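Local coordinates for extracellular solute-binding protein family 1 (Pseudothermotoga lettingae, PDB 5CI5) that binds the ketohexose tagatose and probably delivers such sugars to an ABC transporter as its extracellular solute-binding component, at residues 106-120 and 127-139. Numbering follows the deposited sequence.
Sequences LKNWEGTAQIWPNLW and KIRYGLPWYTDCR. With T6T (alpha-D-tagatopyranose), chain C.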
# COMPACT_ATOMS: atom_id res chain seq x y z
N LEU A 106 22.11 -3.33 10.42
CA LEU A 106 21.68 -1.96 10.19
C LEU A 106 22.60 -1.00 10.91
O LEU A 106 22.88 0.10 10.43
CB LEU A 106 20.24 -1.76 10.62
CG LEU A 106 19.24 -2.46 9.71
CD1 LEU A 106 17.87 -2.43 10.36
CD2 LEU A 106 19.19 -1.81 8.33
N LYS A 107 23.10 -1.42 12.07
CA LYS A 107 24.05 -0.60 12.80
C LYS A 107 25.34 -0.39 11.98
O LYS A 107 25.98 0.63 12.11
CB LYS A 107 24.37 -1.23 14.15
CG LYS A 107 25.33 -0.41 15.01
CD LYS A 107 24.65 0.07 16.29
CE LYS A 107 25.38 1.27 16.88
NZ LYS A 107 24.41 2.28 17.40
N ASN A 108 25.70 -1.37 11.16
CA ASN A 108 26.95 -1.27 10.40
C ASN A 108 26.75 -0.80 8.96
O ASN A 108 27.71 -0.71 8.20
CB ASN A 108 27.67 -2.62 10.38
CG ASN A 108 28.27 -2.99 11.73
OD1 ASN A 108 28.80 -2.14 12.44
ND2 ASN A 108 28.15 -4.25 12.10
N TRP A 109 25.51 -0.54 8.57
CA TRP A 109 25.23 -0.19 7.17
C TRP A 109 25.21 1.32 6.93
O TRP A 109 24.50 2.04 7.65
CB TRP A 109 23.88 -0.79 6.76
CG TRP A 109 23.53 -0.54 5.31
CD1 TRP A 109 24.35 -0.74 4.23
CD2 TRP A 109 22.28 -0.09 4.78
NE1 TRP A 109 23.69 -0.42 3.07
CE2 TRP A 109 22.41 -0.03 3.38
CE3 TRP A 109 21.06 0.27 5.36
CZ2 TRP A 109 21.37 0.39 2.55
CZ3 TRP A 109 20.03 0.69 4.54
CH2 TRP A 109 20.20 0.75 3.15
N GLU A 110 25.95 1.77 5.91
CA GLU A 110 26.01 3.19 5.50
C GLU A 110 24.64 3.80 5.34
O GLU A 110 24.40 4.94 5.72
CB GLU A 110 26.76 3.38 4.16
CG GLU A 110 26.15 2.61 2.94
CD GLU A 110 25.02 3.35 2.16
OE1 GLU A 110 24.86 4.59 2.29
OE2 GLU A 110 24.29 2.68 1.39
N GLY A 111 23.73 3.00 4.79
CA GLY A 111 22.44 3.47 4.35
C GLY A 111 21.40 3.72 5.43
O GLY A 111 20.38 4.37 5.17
N THR A 112 21.64 3.23 6.63
CA THR A 112 20.59 3.19 7.64
C THR A 112 20.03 4.58 7.95
O THR A 112 18.81 4.75 8.04
CB THR A 112 21.12 2.51 8.91
OG1 THR A 112 21.49 1.17 8.57
CG2 THR A 112 20.09 2.49 10.03
N ALA A 113 20.92 5.56 8.09
CA ALA A 113 20.53 6.93 8.42
C ALA A 113 19.79 7.64 7.29
O ALA A 113 19.23 8.72 7.49
CB ALA A 113 21.76 7.74 8.82
N GLN A 114 19.79 7.04 6.09
CA GLN A 114 19.05 7.59 4.94
C GLN A 114 17.60 7.08 4.86
O GLN A 114 16.81 7.65 4.13
CB GLN A 114 19.78 7.29 3.64
CG GLN A 114 21.05 8.15 3.46
CD GLN A 114 20.74 9.62 3.54
OE1 GLN A 114 19.85 10.11 2.84
NE2 GLN A 114 21.43 10.34 4.43
N ILE A 115 17.24 6.03 5.59
CA ILE A 115 15.86 5.52 5.51
C ILE A 115 14.95 6.53 6.20
O ILE A 115 15.30 7.02 7.30
CB ILE A 115 15.74 4.11 6.19
CG1 ILE A 115 16.73 3.15 5.51
CG2 ILE A 115 14.30 3.58 6.19
CD1 ILE A 115 16.46 2.93 4.05
N TRP A 116 13.84 6.90 5.56
CA TRP A 116 12.88 7.80 6.20
C TRP A 116 12.52 7.28 7.59
O TRP A 116 12.13 6.14 7.74
CB TRP A 116 11.61 7.94 5.37
CG TRP A 116 11.78 8.56 4.03
CD1 TRP A 116 11.78 7.91 2.84
CD2 TRP A 116 11.94 9.96 3.73
NE1 TRP A 116 11.95 8.81 1.81
CE2 TRP A 116 12.04 10.08 2.34
CE3 TRP A 116 12.01 11.12 4.52
CZ2 TRP A 116 12.20 11.31 1.69
CZ3 TRP A 116 12.18 12.36 3.87
CH2 TRP A 116 12.27 12.43 2.48
N PRO A 117 12.64 8.12 8.62
CA PRO A 117 12.55 7.57 9.97
C PRO A 117 11.19 7.06 10.39
O PRO A 117 11.14 6.23 11.33
CB PRO A 117 12.95 8.74 10.88
CG PRO A 117 13.50 9.75 10.02
CD PRO A 117 13.06 9.53 8.62
N ASN A 118 10.11 7.54 9.77
CA ASN A 118 8.80 7.06 10.12
C ASN A 118 8.61 5.64 9.67
O ASN A 118 7.65 4.99 10.04
CB ASN A 118 7.72 7.98 9.53
CG ASN A 118 7.82 8.16 8.02
OD1 ASN A 118 8.93 8.25 7.45
ND2 ASN A 118 6.66 8.26 7.37
N LEU A 119 9.56 5.12 8.88
CA LEU A 119 9.44 3.73 8.44
C LEU A 119 9.96 2.74 9.49
O LEU A 119 9.58 1.57 9.46
CB LEU A 119 10.18 3.52 7.11
CG LEU A 119 9.68 4.42 5.97
CD1 LEU A 119 10.49 4.20 4.68
CD2 LEU A 119 8.17 4.19 5.72
N TRP A 120 10.85 3.16 10.39
CA TRP A 120 11.43 2.15 11.28
C TRP A 120 10.40 1.51 12.20
O TRP A 120 10.45 0.31 12.39
CB TRP A 120 12.58 2.73 12.09
CG TRP A 120 13.80 3.01 11.26
CD1 TRP A 120 14.47 4.19 11.16
CD2 TRP A 120 14.48 2.08 10.40
NE1 TRP A 120 15.54 4.06 10.29
CE2 TRP A 120 15.56 2.78 9.80
CE3 TRP A 120 14.29 0.74 10.07
CZ2 TRP A 120 16.44 2.17 8.91
CZ3 TRP A 120 15.16 0.13 9.18
CH2 TRP A 120 16.23 0.85 8.61
N LYS A 127 11.54 -3.24 20.00
CA LYS A 127 12.69 -2.35 19.78
C LYS A 127 13.78 -2.98 18.94
O LYS A 127 14.90 -2.49 18.90
CB LYS A 127 13.24 -1.86 21.12
CG LYS A 127 12.18 -1.21 21.98
CD LYS A 127 11.62 0.03 21.33
CE LYS A 127 10.57 0.68 22.22
NZ LYS A 127 10.14 1.99 21.70
N ILE A 128 13.46 -4.07 18.25
CA ILE A 128 14.41 -4.69 17.35
C ILE A 128 13.88 -4.59 15.92
O ILE A 128 12.71 -4.85 15.67
CB ILE A 128 14.65 -6.14 17.74
CG1 ILE A 128 15.29 -6.19 19.14
CG2 ILE A 128 15.57 -6.84 16.75
CD1 ILE A 128 15.11 -7.45 19.80
N ARG A 129 14.75 -4.16 15.01
CA ARG A 129 14.36 -4.09 13.60
C ARG A 129 14.55 -5.44 12.93
O ARG A 129 15.63 -6.04 13.01
CB ARG A 129 15.17 -3.00 12.91
CG ARG A 129 14.76 -1.59 13.36
CD ARG A 129 15.67 -0.49 12.84
NE ARG A 129 16.97 -0.51 13.48
CZ ARG A 129 17.91 0.42 13.29
NH1 ARG A 129 17.69 1.44 12.48
NH2 ARG A 129 19.06 0.31 13.92
N TYR A 130 13.50 -5.89 12.25
CA TYR A 130 13.45 -7.18 11.56
C TYR A 130 13.22 -7.06 10.06
O TYR A 130 12.95 -8.07 9.39
CB TYR A 130 12.34 -8.04 12.16
CG TYR A 130 12.68 -8.64 13.52
CD1 TYR A 130 12.28 -8.03 14.69
CD2 TYR A 130 13.40 -9.82 13.61
CE1 TYR A 130 12.57 -8.57 15.93
CE2 TYR A 130 13.70 -10.38 14.84
CZ TYR A 130 13.28 -9.75 15.99
OH TYR A 130 13.57 -10.32 17.22
N GLY A 131 13.27 -5.84 9.52
CA GLY A 131 13.18 -5.65 8.09
C GLY A 131 13.87 -4.39 7.62
O GLY A 131 14.11 -3.45 8.41
N LEU A 132 14.21 -4.37 6.34
CA LEU A 132 14.84 -3.21 5.70
C LEU A 132 13.83 -2.63 4.71
O LEU A 132 13.60 -3.23 3.67
CB LEU A 132 16.13 -3.60 4.98
CG LEU A 132 16.78 -2.48 4.15
CD1 LEU A 132 16.90 -1.17 4.94
CD2 LEU A 132 18.12 -2.97 3.64
N PRO A 133 13.21 -1.48 5.04
CA PRO A 133 12.27 -0.88 4.08
C PRO A 133 12.95 -0.64 2.73
O PRO A 133 14.00 -0.01 2.69
CB PRO A 133 11.87 0.44 4.76
CG PRO A 133 12.03 0.13 6.22
CD PRO A 133 13.30 -0.69 6.27
N TRP A 134 12.34 -1.15 1.66
CA TRP A 134 12.90 -1.04 0.31
C TRP A 134 12.16 0.01 -0.55
O TRP A 134 12.81 0.83 -1.21
CB TRP A 134 12.89 -2.40 -0.39
CG TRP A 134 13.55 -2.31 -1.73
CD1 TRP A 134 14.91 -2.26 -1.97
CD2 TRP A 134 12.92 -2.15 -3.01
NE1 TRP A 134 15.15 -2.12 -3.32
CE2 TRP A 134 13.95 -2.06 -3.98
CE3 TRP A 134 11.59 -2.12 -3.44
CZ2 TRP A 134 13.69 -1.90 -5.34
CZ3 TRP A 134 11.33 -1.97 -4.82
CH2 TRP A 134 12.38 -1.87 -5.75
N TYR A 135 10.83 -0.04 -0.61
CA TYR A 135 10.09 1.09 -1.16
C TYR A 135 8.96 1.46 -0.23
O TYR A 135 8.54 0.67 0.61
CB TYR A 135 9.56 0.81 -2.58
CG TYR A 135 8.18 0.18 -2.78
CD1 TYR A 135 7.03 0.92 -2.58
CD2 TYR A 135 8.06 -1.11 -3.28
CE1 TYR A 135 5.77 0.36 -2.85
CE2 TYR A 135 6.81 -1.67 -3.56
CZ TYR A 135 5.68 -0.92 -3.34
OH TYR A 135 4.47 -1.52 -3.65
N THR A 136 8.54 2.71 -0.36
CA THR A 136 7.45 3.20 0.45
C THR A 136 6.49 4.03 -0.43
O THR A 136 6.67 4.16 -1.66
CB THR A 136 7.99 4.02 1.64
OG1 THR A 136 6.93 4.32 2.56
CG2 THR A 136 8.70 5.32 1.21
N ASP A 137 5.44 4.52 0.22
CA ASP A 137 4.39 5.26 -0.44
C ASP A 137 3.48 5.89 0.61
O ASP A 137 3.61 5.62 1.81
CB ASP A 137 3.57 4.34 -1.37
CG ASP A 137 2.84 3.20 -0.61
OD1 ASP A 137 2.11 3.51 0.35
OD2 ASP A 137 2.99 2.00 -0.99
N CYS A 138 2.58 6.74 0.15
CA CYS A 138 1.42 7.10 0.96
C CYS A 138 0.25 7.14 -0.00
O CYS A 138 0.43 7.17 -1.23
CB CYS A 138 1.60 8.43 1.72
SG CYS A 138 1.81 9.88 0.71
N ARG A 139 -0.95 7.10 0.55
CA ARG A 139 -2.14 7.00 -0.30
C ARG A 139 -2.82 8.32 -0.50
O ARG A 139 -2.94 9.15 0.42
CB ARG A 139 -3.11 5.95 0.25
CG ARG A 139 -2.89 4.58 -0.36
CD ARG A 139 -3.61 3.44 0.32
NE ARG A 139 -3.60 2.26 -0.55
CZ ARG A 139 -2.58 1.42 -0.68
NH1 ARG A 139 -1.48 1.58 0.04
NH2 ARG A 139 -2.66 0.39 -1.54
O3 T6T C . 1.07 0.40 0.01
C3 T6T C . 1.57 -0.89 -0.31
C4 T6T C . 1.21 -1.85 0.82
O4 T6T C . 1.68 -1.34 2.07
C5 T6T C . -0.30 -2.02 0.83
O5 T6T C . -0.69 -2.92 1.87
C6 T6T C . -0.79 -2.50 -0.52
O6 T6T C . -0.43 -1.54 -1.52
C2 T6T C . 0.99 -1.33 -1.62
O2 T6T C . 1.62 -2.55 -2.03
C1 T6T C . 1.21 -0.27 -2.72
O1 T6T C . 2.53 0.09 -2.89
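Arg129 and Trp120 form a cation-pi pair in the periplasmic-binding-protein fold, where the turns of 106-120 cover one side of strand 128-138 as it runs toward the sugar cleft. The guanidinium stands nearly upright on the indole, planes 77° apart, with NH1 over the ring and Arg129 CZ 4.7 Å from the centroid of the six-membered ring of Trp120. A bend at chi3 folds the arginine so that its CD also rests on Trp120 CE3, 3.3 Å away. Leu106 CD1 lies over one guanidinium face, Thr112 CG2 meets NH1, and NE makes a salt bridge to Glu103. Replacing Trp120 with alanine would probably leave Arg129 NH1 without its aromatic face and open a gap beside Pro133. Gly131 O, at the indole edge, is buried without a polar partner. Leu132 has CG anti to the backbone N (chi1 174°), which brings CD1 among Leu106, Ile115 and Trp109, whose CZ3 is 3.7 Å from Leu132 CD1. Pro133 presses CD against Trp120 CZ3 at 3.5 Å and CG against Leu119 CB and Ile115 CG2; that same CG2 covers the indole face opposite Arg129. Trp134 and Tyr135 both lie opposite Trp301 of strand 298-304, a classic beta bulge. Thr136 points back to Leu119, whose CD2 approaches OG1; that OG1 is hydrogen-bonded to Gly299 O. The strand's other side and the residue just beyond its end serve tagatose: Asp137 OD2 accepts bonds from sugar O1 and O3, and Arg139 gives NH1 to O3 and NH2 to O6 at 2.9 Å, the latter almost straight at 171°.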